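Local coordinates for cytochrome c552 (Thermochromatium tepidum, PDB 5ZE8), which carries five covalently bound hemes c and probably transfers electrons at low potential in a thermophilic purple sulfur photosynthetic bacterium, at residues A[158-163]-A[211-216]; A[286-291]-A[429-434]. All blocks are in the same frame, centred on the assembly; numbering follows the deposited sequence.

In the fold
From the N terminus, the chain first enters contact 1 at 158-163, a short strand beside a heme, and returns at 211-216 to close a loop of 47 residues that includes helix 168-173, strands 200-202 and 205-207, and residues 175-190, which are not modelled. Contact 2 opens only afterwards, at 286-291, and closes at 429-434 near the C terminus, around a longer, strand-rich excursion of 137 residues. The two loops therefore follow in series. Their centres lie about 47 Å apart, on opposite sides of the chain's centre: contact 1 belongs to the heme-bearing part, while contact 2 joins two antiparallel sheets of the C-terminal beta region.

Contact 1. Residues A[158-163]-A[211-216]; sequences RLQAPI and TMEANP. With HEC (heme c), chain B.
A two-stranded parallel sheet borders a heme c pocket here, strand 159-161 pairing with 212-214. Backbone bonds alternate along it, among them E213 N to L159 O (2.8 Å) and A161 N to E213 O. L159, A161 and M212 share the heme side. The M212 side chain leaves with CG anti to the backbone N (chi1 -174°) and bends at its end, bringing CE within 3.5 Å of heme C4A while SD packs on A161 CB. L159 CD1 approaches the porphyrin at C2B, and beyond the strand I163 N donates to heme propionate O2A (2.8 Å).

Q160 and E213 occupy the other side, their ends side by side with amide and carboxylate planes nearly perpendicular. Q160 NE2 gives an almost straight bond to E213 OE1 (3.0 Å, 177°), meeting it on the anti side, somewhat out of the carboxylate plane, and also donates to R158 O from above that carbonyl's plane. Q160 OE1 accepts N215 ND2 (2.8 Å), and a water lies within bonding distance of both Q160 OE1 and E213 OE1, so the buried amide is gripped at both ends. R158 completes the row: NH1 forms a salt bridge to E213 OE2 (3.2 Å), which lies at the guanidinium edge. A leucine in place of Q160 would probably leave E213 OE1 without its amide donor and cost N215 ND2 one of its two acceptors.

N215 N-caps helix 216-220, whose L219 touches Q160 and P162; strand 133-136 lies against Q160 and E213 through K134, and Q160 O is hydrogen-bonded to H131.

Contact 2. Residues A[286-291]-A[429-434]; sequences VFDLTT and AVSEKP
The F287 ring presents its edge to S431, whose backbone N lies near the ring plane, 3.9 Å from CE2. A429 CB approaches the same ring obliquely and also packs 3.5 Å from F287 CB. With CG anti to the backbone N (chi1 -175°), the ring reaches along strand 429-434 from A429 toward S431. L289, two residues on, brings CB to S431 and CG to within 4.1 Å of CG of K433, the two side chains running past each other in opposite directions.

The polar contacts centre on the backbone of L289, with D288 at their margin. K433 folds back through bends at chi2 and chi4, so that NZ donates a hydrogen bond to L289 O (2.7 Å), in the plane of that carbonyl; the same ammonium makes a long salt bridge to D288 OD1 (3.7 Å). S431 OG receives a weak bond from L289 N (3.3 Å), and a water joins it to D288 OD1.

F287 and L289 also touch V302 of strand 297-306, whereas A429 pairs with L402 of strand 397-405. The two strands thus bring separate antiparallel sheets together through apolar side chains, and side chains of S431 and K433 engage the backbone N and O of L289 in place of beta pairing; the lysine charge is probably offset partly by D288.

Contact 1. Residues A[158-163]-A[211-216]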
ATOM      1  N   ARG A 158      -8.079  11.519  22.754  1.00 16.58           N
ATOM      2  CA  ARG A 158      -8.657  10.290  23.281  1.00 16.46           C
ATOM      3  C   ARG A 158      -8.539   9.268  22.147  1.00 13.89           C
ATOM      4  O   ARG A 158      -8.593   9.590  20.957  1.00 14.40           O
ATOM      5  CB  ARG A 158     -10.137  10.407  23.639  1.00 18.79           C
ATOM      6  CG  ARG A 158     -10.321  11.387  24.786  1.00 23.23           C
ATOM      7  CD  ARG A 158     -11.731  11.833  24.986  1.00 29.47           C
ATOM      8  NE  ARG A 158     -11.876  12.355  26.351  1.00 31.95           N
ATOM      9  CZ  ARG A 158     -13.041  12.626  26.942  1.00 40.26           C
ATOM     10  NH1 ARG A 158     -14.185  12.530  26.276  1.00 41.65           N
ATOM     11  NH2 ARG A 158     -13.054  13.019  28.218  1.00 42.90           N
ATOM     12  N   LEU A 159      -8.349   8.048  22.535  1.00 13.42           N
ATOM     13  CA  LEU A 159      -8.399   6.945  21.635  1.00 12.70           C
ATOM     14  C   LEU A 159      -9.786   6.797  21.084  1.00 12.61           C
ATOM     15  O   LEU A 159     -10.812   7.081  21.739  1.00 13.90           O
ATOM     16  CB  LEU A 159      -8.032   5.660  22.376  1.00 13.73           C
ATOM     17  CG  LEU A 159      -6.615   5.498  22.882  1.00 13.48           C
ATOM     18  CD1 LEU A 159      -6.388   4.175  23.569  1.00 15.60           C
ATOM     19  CD2 LEU A 159      -5.657   5.591  21.745  1.00 16.43           C
ATOM     20  N   GLN A 160      -9.820   6.347  19.849  1.00 11.65           N
ATOM     21  CA  GLN A 160     -11.051   6.191  19.038  1.00 12.31           C
ATOM     22  C   GLN A 160     -11.227   4.738  18.721  1.00 13.42           C
ATOM     23  O   GLN A 160     -10.287   4.077  18.259  1.00 13.40           O
ATOM     24  CB  GLN A 160     -10.976   7.021  17.766  1.00 12.43           C
ATOM     25  CG  GLN A 160     -10.642   8.470  17.973  1.00 11.98           C
ATOM     26  CD  GLN A 160     -11.793   9.284  18.649  1.00 13.79           C
ATOM     27  OE1 GLN A 160     -12.967   9.236  18.220  1.00 14.28           O
ATOM     28  NE2 GLN A 160     -11.469   9.989  19.772  1.00 14.85           N
ATOM     29  N   ALA A 161     -12.427   4.201  18.981  1.00 14.14           N
ATOM     30  CA  ALA A 161     -12.673   2.765  18.815  1.00 14.39           C
ATOM     31  C   ALA A 161     -13.954   2.465  18.092  1.00 13.76           C
ATOM     32  O   ALA A 161     -14.840   3.252  18.145  1.00 13.93           O
ATOM     33  CB  ALA A 161     -12.741   2.142  20.177  1.00 16.28           C
ATOM     34  N   PRO A 162     -14.085   1.297  17.458  1.00 14.18           N
ATOM     35  CA  PRO A 162     -15.315   1.004  16.698  1.00 15.49           C
ATOM     36  C   PRO A 162     -16.537   0.904  17.548  1.00 20.49           C
ATOM     37  O   PRO A 162     -17.596   1.356  17.132  1.00 23.18           O
ATOM     38  CB  PRO A 162     -14.986  -0.319  16.002  1.00 16.92           C
ATOM     39  CG  PRO A 162     -13.802  -0.881  16.655  1.00 17.05           C
ATOM     40  CD  PRO A 162     -13.069   0.223  17.339  1.00 15.87           C
ATOM     41  N   ILE A 163     -16.394   0.342  18.752  1.00 17.87           N
ATOM     42  CA  ILE A 163     -17.547   0.257  19.720  1.00 18.92           C
ATOM     43  C   ILE A 163     -17.311   1.058  21.000  1.00 19.55           C
ATOM     44  O   ILE A 163     -18.244   1.683  21.516  1.00 19.34           O
ATOM     45  CB  ILE A 163     -17.766  -1.152  20.172  1.00 19.77           C
ATOM     46  CG1 ILE A 163     -17.836  -2.110  18.983  1.00 24.22           C
ATOM     47  CG2 ILE A 163     -19.037  -1.283  21.080  1.00 20.56           C
ATOM     48  CD1 ILE A 163     -19.007  -1.770  18.136  1.00 27.73           C
ATOM     49  N   THR A 211      -8.055   7.059  27.818  1.00 16.70           N
ATOM     50  CA  THR A 211      -9.406   7.377  27.673  1.00 18.33           C
ATOM     51  C   THR A 211      -9.797   7.233  26.230  1.00 17.14           C
ATOM     52  O   THR A 211      -8.980   7.554  25.343  1.00 16.78           O
ATOM     53  CB  THR A 211      -9.558   8.823  28.118  1.00 24.59           C
ATOM     54  OG1 THR A 211      -9.164   8.849  29.518  1.00 29.69           O
ATOM     55  CG2 THR A 211     -10.971   9.360  27.993  1.00 24.81           C
ATOM     56  N   MET A 212     -11.029   6.773  26.057  1.00 17.73           N
ATOM     57  CA  MET A 212     -11.500   6.226  24.763  1.00 14.82           C
ATOM     58  C   MET A 212     -12.899   6.721  24.445  1.00 17.11           C
ATOM     59  O   MET A 212     -13.668   6.960  25.366  1.00 19.28           O
ATOM     60  CB  MET A 212     -11.543   4.750  24.841  1.00 17.15           C
ATOM     61  CG  MET A 212     -11.868   4.022  23.539  1.00 15.73           C
ATOM     62  SD  MET A 212     -11.752   2.224  23.689  1.00 17.87           S
ATOM     63  CE  MET A 212     -10.008   2.089  23.393  1.00 14.23           C
ATOM     64  N   GLU A 213     -13.220   6.873  23.164  1.00 14.83           N
ATOM     65  CA  GLU A 213     -14.539   7.292  22.691  1.00 14.15           C
ATOM     66  C   GLU A 213     -14.960   6.392  21.590  1.00 14.46           C
ATOM     67  O   GLU A 213     -14.121   5.944  20.766  1.00 16.31           O
ATOM     68  CB  GLU A 213     -14.411   8.672  22.056  1.00 17.67           C
ATOM     69  CG  GLU A 213     -14.075   9.705  23.064  1.00 22.26           C
ATOM     70  CD  GLU A 213     -14.080  11.082  22.459  1.00 25.43           C
ATOM     71  OE1 GLU A 213     -13.581  11.402  21.335  1.00 21.41           O
ATOM     72  OE2 GLU A 213     -14.618  11.938  23.186  1.00 28.32           O
ATOM     73  N   ALA A 214     -16.238   6.089  21.474  1.00 13.62           N
ATOM     74  CA  ALA A 214     -16.756   5.298  20.413  1.00 13.86           C
ATOM     75  C   ALA A 214     -16.845   6.196  19.175  1.00 14.14           C
ATOM     76  O   ALA A 214     -17.198   7.388  19.257  1.00 16.16           O
ATOM     77  CB  ALA A 214     -18.170   4.758  20.743  1.00 14.08           C
ATOM     78  N   ASN A 215     -16.461   5.642  18.025  1.00 12.86           N
ATOM     79  CA  ASN A 215     -16.415   6.374  16.773  1.00 12.44           C
ATOM     80  C   ASN A 215     -16.568   5.383  15.588  1.00 13.72           C
ATOM     81  O   ASN A 215     -15.638   5.186  14.796  1.00 12.30           O
ATOM     82  CB  ASN A 215     -15.198   7.253  16.735  1.00 13.19           C
ATOM     83  CG  ASN A 215     -15.181   8.274  15.628  1.00 13.63           C
ATOM     84  OD1 ASN A 215     -16.034   8.275  14.746  1.00 15.25           O
ATOM     85  ND2 ASN A 215     -14.164   9.142  15.646  1.00 13.02           N
ATOM     86  N   PRO A 216     -17.734   4.785  15.442  1.00 13.44           N
ATOM     87  CA  PRO A 216     -17.932   3.778  14.406  1.00 14.37           C
ATOM     88  C   PRO A 216     -17.715   4.292  13.014  1.00 14.66           C
ATOM     89  O   PRO A 216     -17.227   3.507  12.199  1.00 14.79           O
ATOM     90  CB  PRO A 216     -19.391   3.275  14.619  1.00 17.08           C
ATOM     91  CG  PRO A 216     -20.017   4.265  15.476  1.00 16.80           C
ATOM     92  CD  PRO A 216     -18.936   4.914  16.307  1.00 15.99           C
TER
HETATM   93 FE   HEC B 501      -6.995  -1.446  24.861  1.00 13.54          FE
HETATM   94  CHA HEC B 501     -10.079  -2.636  23.927  1.00 13.40           C
HETATM   95  CHB HEC B 501      -6.743   0.281  21.919  1.00 13.87           C
HETATM   96  CHC HEC B 501      -3.868  -0.322  25.736  1.00 14.01           C
HETATM   97  CHD HEC B 501      -7.117  -3.246  27.756  1.00 14.12           C
HETATM   98  NA  HEC B 501      -8.188  -1.162  23.275  1.00 13.40           N
HETATM   99  C1A HEC B 501      -9.436  -1.741  23.096  1.00 14.06           C
HETATM  100  C2A HEC B 501     -10.006  -1.312  21.862  1.00 15.12           C
HETATM  101  C3A HEC B 501      -9.059  -0.509  21.260  1.00 13.89           C
HETATM  102  C4A HEC B 501      -7.937  -0.383  22.144  1.00 14.13           C
HETATM  103  CMA HEC B 501      -9.187   0.227  19.934  1.00 13.41           C
HETATM  104  CAA HEC B 501     -11.314  -1.777  21.282  1.00 15.17           C
HETATM  105  CBA HEC B 501     -12.575  -1.203  21.941  1.00 17.72           C
HETATM  106  CGA HEC B 501     -13.703  -1.615  21.007  1.00 17.76           C
HETATM  107  O1A HEC B 501     -14.176  -2.754  21.087  1.00 20.32           O
HETATM  108  O2A HEC B 501     -14.270  -0.803  20.248  1.00 16.85           O
HETATM  109  NB  HEC B 501      -5.585  -0.230  23.985  1.00 12.96           N
HETATM  110  C1B HEC B 501      -5.689   0.354  22.758  1.00 13.47           C
HETATM  111  C2B HEC B 501      -4.496   1.054  22.496  1.00 11.69           C
HETATM  112  C3B HEC B 501      -3.627   0.902  23.519  1.00 12.84           C
HETATM  113  C4B HEC B 501      -4.394   0.080  24.492  1.00 12.94           C
HETATM  114  CMB HEC B 501      -4.314   1.782  21.132  1.00 12.01           C
HETATM  115  CAB HEC B 501      -2.326   1.610  23.765  1.00 13.30           C
HETATM  116  CBB HEC B 501      -2.286   3.042  23.623  1.00 13.75           C
HETATM  117  NC  HEC B 501      -5.754  -1.732  26.476  1.00 13.31           N
HETATM  118  C1C HEC B 501      -4.502  -1.149  26.621  1.00 14.43           C
HETATM  119  C2C HEC B 501      -3.881  -1.674  27.793  1.00 14.76           C
HETATM  120  C3C HEC B 501      -4.773  -2.571  28.375  1.00 15.48           C
HETATM  121  C4C HEC B 501      -5.945  -2.564  27.566  1.00 15.04           C
HETATM  122  CMC HEC B 501      -2.436  -1.377  28.153  1.00 14.04           C
HETATM  123  CAC HEC B 501      -4.632  -3.432  29.608  1.00 15.54           C
HETATM  124  CBC HEC B 501      -4.033  -2.948  30.746  1.00 15.20           C
HETATM  125  ND  HEC B 501      -8.287  -2.654  25.629  1.00 14.81           N
HETATM  126  C1D HEC B 501      -8.158  -3.297  26.850  1.00 15.83           C
HETATM  127  C2D HEC B 501      -9.310  -4.139  27.085  1.00 16.70           C
HETATM  128  C3D HEC B 501     -10.141  -3.980  26.047  1.00 16.14           C
HETATM  129  C4D HEC B 501      -9.468  -3.019  25.122  1.00 14.29           C
HETATM  130  CMD HEC B 501      -9.561  -5.041  28.298  1.00 16.87           C
HETATM  131  CAD HEC B 501     -11.439  -4.706  25.799  1.00 18.65           C
HETATM  132  CBD HEC B 501     -11.251  -5.948  24.927  1.00 23.10           C
HETATM  133  CGD HEC B 501     -10.061  -6.851  25.045  1.00 29.93           C
HETATM  134  O1D HEC B 501     -10.004  -7.660  26.026  1.00 39.19           O
HETATM  135  O2D HEC B 501      -9.168  -6.796  24.142  1.00 30.71           O
HETATM  136  O   HOH W   1     -15.324  10.283  18.838  1.00 25.71           O

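Contact 2. Residues A[286-291]-A[429-434]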
ATOM      1  N   VAL A 286      -7.195 -13.511 -10.381  1.00 15.00           N
ATOM      2  CA  VAL A 286      -7.406 -14.823 -10.962  1.00 14.17           C
ATOM      3  C   VAL A 286      -6.702 -14.885 -12.321  1.00 13.78           C
ATOM      4  O   VAL A 286      -7.020 -14.059 -13.186  1.00 15.39           O
ATOM      5  CB  VAL A 286      -8.888 -15.132 -11.112  1.00 15.48           C
ATOM      6  CG1 VAL A 286      -9.079 -16.645 -11.436  1.00 16.97           C
ATOM      7  CG2 VAL A 286      -9.616 -14.826  -9.837  1.00 16.66           C
ATOM      8  N   PHE A 287      -5.790 -15.812 -12.461  1.00 15.32           N
ATOM      9  CA  PHE A 287      -4.975 -15.945 -13.647  1.00 13.66           C
ATOM     10  C   PHE A 287      -5.198 -17.276 -14.320  1.00 16.88           C
ATOM     11  O   PHE A 287      -5.122 -18.292 -13.653  1.00 19.18           O
ATOM     12  CB  PHE A 287      -3.535 -15.778 -13.201  1.00 15.68           C
ATOM     13  CG  PHE A 287      -2.531 -15.763 -14.344  1.00 15.59           C
ATOM     14  CD1 PHE A 287      -2.389 -14.675 -15.130  1.00 18.83           C
ATOM     15  CD2 PHE A 287      -1.747 -16.872 -14.559  1.00 15.99           C
ATOM     16  CE1 PHE A 287      -1.401 -14.687 -16.152  1.00 19.96           C
ATOM     17  CE2 PHE A 287      -0.785 -16.887 -15.549  1.00 16.61           C
ATOM     18  CZ  PHE A 287      -0.624 -15.800 -16.347  1.00 18.78           C
ATOM     19  N   ASP A 288      -5.479 -17.280 -15.595  1.00 16.90           N
ATOM     20  CA  ASP A 288      -5.656 -18.566 -16.324  1.00 18.97           C
ATOM     21  C   ASP A 288      -5.204 -18.459 -17.770  1.00 19.55           C
ATOM     22  O   ASP A 288      -5.214 -17.400 -18.355  1.00 18.95           O
ATOM     23  CB  ASP A 288      -7.120 -18.992 -16.254  1.00 21.93           C
ATOM     24  CG  ASP A 288      -7.325 -20.488 -16.461  1.00 25.94           C
ATOM     25  OD1 ASP A 288      -6.390 -21.324 -16.236  1.00 25.57           O
ATOM     26  OD2 ASP A 288      -8.491 -20.758 -16.819  1.00 29.59           O
ATOM     27  N   LEU A 289      -4.731 -19.602 -18.294  1.00 19.15           N
ATOM     28  CA  LEU A 289      -4.221 -19.722 -19.662  1.00 18.50           C
ATOM     29  C   LEU A 289      -5.015 -20.835 -20.336  1.00 17.99           C
ATOM     30  O   LEU A 289      -5.178 -21.880 -19.723  1.00 18.98           O
ATOM     31  CB  LEU A 289      -2.790 -20.173 -19.635  1.00 19.47           C
ATOM     32  CG  LEU A 289      -2.142 -20.676 -20.934  1.00 18.71           C
ATOM     33  CD1 LEU A 289      -2.085 -19.482 -21.867  1.00 19.00           C
ATOM     34  CD2 LEU A 289      -0.758 -21.114 -20.610  1.00 18.31           C
ATOM     35  N   THR A 290      -5.586 -20.489 -21.470  1.00 20.50           N
ATOM     36  CA  THR A 290      -6.312 -21.421 -22.371  1.00 22.22           C
ATOM     37  C   THR A 290      -5.602 -21.483 -23.703  1.00 23.21           C
ATOM     38  O   THR A 290      -5.023 -20.513 -24.129  1.00 22.52           O
ATOM     39  CB  THR A 290      -7.810 -21.057 -22.593  1.00 24.61           C
ATOM     40  OG1 THR A 290      -8.027 -19.728 -23.154  1.00 24.07           O
ATOM     41  CG2 THR A 290      -8.476 -21.221 -21.376  1.00 24.45           C
ATOM     42  N   THR A 291      -5.613 -22.646 -24.361  1.00 24.16           N
ATOM     43  CA  THR A 291      -5.067 -22.679 -25.742  1.00 26.53           C
ATOM     44  C   THR A 291      -6.042 -23.437 -26.622  1.00 25.52           C
ATOM     45  O   THR A 291      -6.723 -24.316 -26.119  1.00 29.25           O
ATOM     46  CB  THR A 291      -3.663 -23.338 -25.826  1.00 25.02           C
ATOM     47  OG1 THR A 291      -3.755 -24.728 -25.538  1.00 27.36           O
ATOM     48  CG2 THR A 291      -2.703 -22.727 -24.822  1.00 24.29           C
ATOM     49  N   ALA A 429       1.504 -15.634 -10.072  1.00 15.09           N
ATOM     50  CA  ALA A 429       0.568 -16.519 -10.716  1.00 15.15           C
ATOM     51  C   ALA A 429       1.305 -17.317 -11.748  1.00 14.57           C
ATOM     52  O   ALA A 429       2.210 -16.811 -12.420  1.00 14.88           O
ATOM     53  CB  ALA A 429      -0.578 -15.810 -11.389  1.00 17.50           C
ATOM     54  N   VAL A 430       0.851 -18.584 -11.911  1.00 16.21           N
ATOM     55  CA  VAL A 430       1.463 -19.471 -12.925  1.00 16.87           C
ATOM     56  C   VAL A 430       0.338 -20.287 -13.510  1.00 19.87           C
ATOM     57  O   VAL A 430      -0.513 -20.765 -12.776  1.00 20.24           O
ATOM     58  CB  VAL A 430       2.495 -20.417 -12.334  1.00 18.64           C
ATOM     59  CG1 VAL A 430       3.079 -21.336 -13.445  1.00 17.87           C
ATOM     60  CG2 VAL A 430       3.682 -19.697 -11.765  1.00 22.25           C
ATOM     61  N   SER A 431       0.352 -20.527 -14.824  1.00 15.78           N
ATOM     62  CA  SER A 431      -0.576 -21.442 -15.473  1.00 16.27           C
ATOM     63  C   SER A 431       0.192 -22.179 -16.552  1.00 16.99           C
ATOM     64  O   SER A 431       0.870 -21.538 -17.350  1.00 18.22           O
ATOM     65  CB  SER A 431      -1.750 -20.734 -16.029  1.00 18.72           C
ATOM     66  OG  SER A 431      -2.790 -21.610 -16.452  1.00 21.02           O
ATOM     67  N   GLU A 432       0.031 -23.508 -16.575  1.00 16.61           N
ATOM     68  CA  GLU A 432       0.704 -24.399 -17.575  1.00 18.17           C
ATOM     69  C   GLU A 432      -0.338 -25.135 -18.370  1.00 18.40           C
ATOM     70  O   GLU A 432      -1.337 -25.609 -17.784  1.00 19.39           O
ATOM     71  CB  GLU A 432       1.571 -25.450 -16.906  1.00 19.83           C
ATOM     72  CG  GLU A 432       2.956 -24.918 -16.445  1.00 19.51           C
ATOM     73  CD  GLU A 432       3.883 -26.010 -15.971  1.00 21.58           C
ATOM     74  OE1 GLU A 432       3.344 -27.078 -15.511  1.00 22.78           O
ATOM     75  OE2 GLU A 432       5.119 -25.803 -15.955  1.00 21.33           O
ATOM     76  N   LYS A 433      -0.155 -25.198 -19.669  1.00 17.25           N
ATOM     77  CA  LYS A 433      -0.946 -26.102 -20.498  1.00 17.87           C
ATOM     78  C   LYS A 433      -0.048 -27.044 -21.315  1.00 18.57           C
ATOM     79  O   LYS A 433       0.780 -26.562 -22.075  1.00 17.78           O
ATOM     80  CB  LYS A 433      -1.932 -25.312 -21.362  1.00 22.03           C
ATOM     81  CG  LYS A 433      -3.023 -24.630 -20.563  1.00 29.65           C
ATOM     82  CD  LYS A 433      -3.967 -25.643 -19.888  1.00 37.73           C
ATOM     83  CE  LYS A 433      -5.109 -24.981 -19.120  1.00 42.81           C
ATOM     84  NZ  LYS A 433      -4.616 -23.992 -18.112  1.00 45.88           N
ATOM     85  N   PRO A 434      -0.133 -28.381 -21.077  1.00 21.42           N
ATOM     86  CA  PRO A 434       0.447 -29.261 -22.129  1.00 23.82           C
ATOM     87  C   PRO A 434      -0.219 -29.348 -23.462  1.00 21.11           C
ATOM     88  O   PRO A 434      -1.430 -29.353 -23.546  1.00 22.51           O
ATOM     89  CB  PRO A 434       0.517 -30.607 -21.394  1.00 25.42           C
ATOM     90  CG  PRO A 434       1.225 -30.176 -20.174  1.00 29.16           C
ATOM     91  CD  PRO A 434       0.414 -28.901 -19.785  1.00 30.75           C
TER
HETATM   92  O   HOH W   2      -4.263 -22.478 -14.457  1.00 25.51           O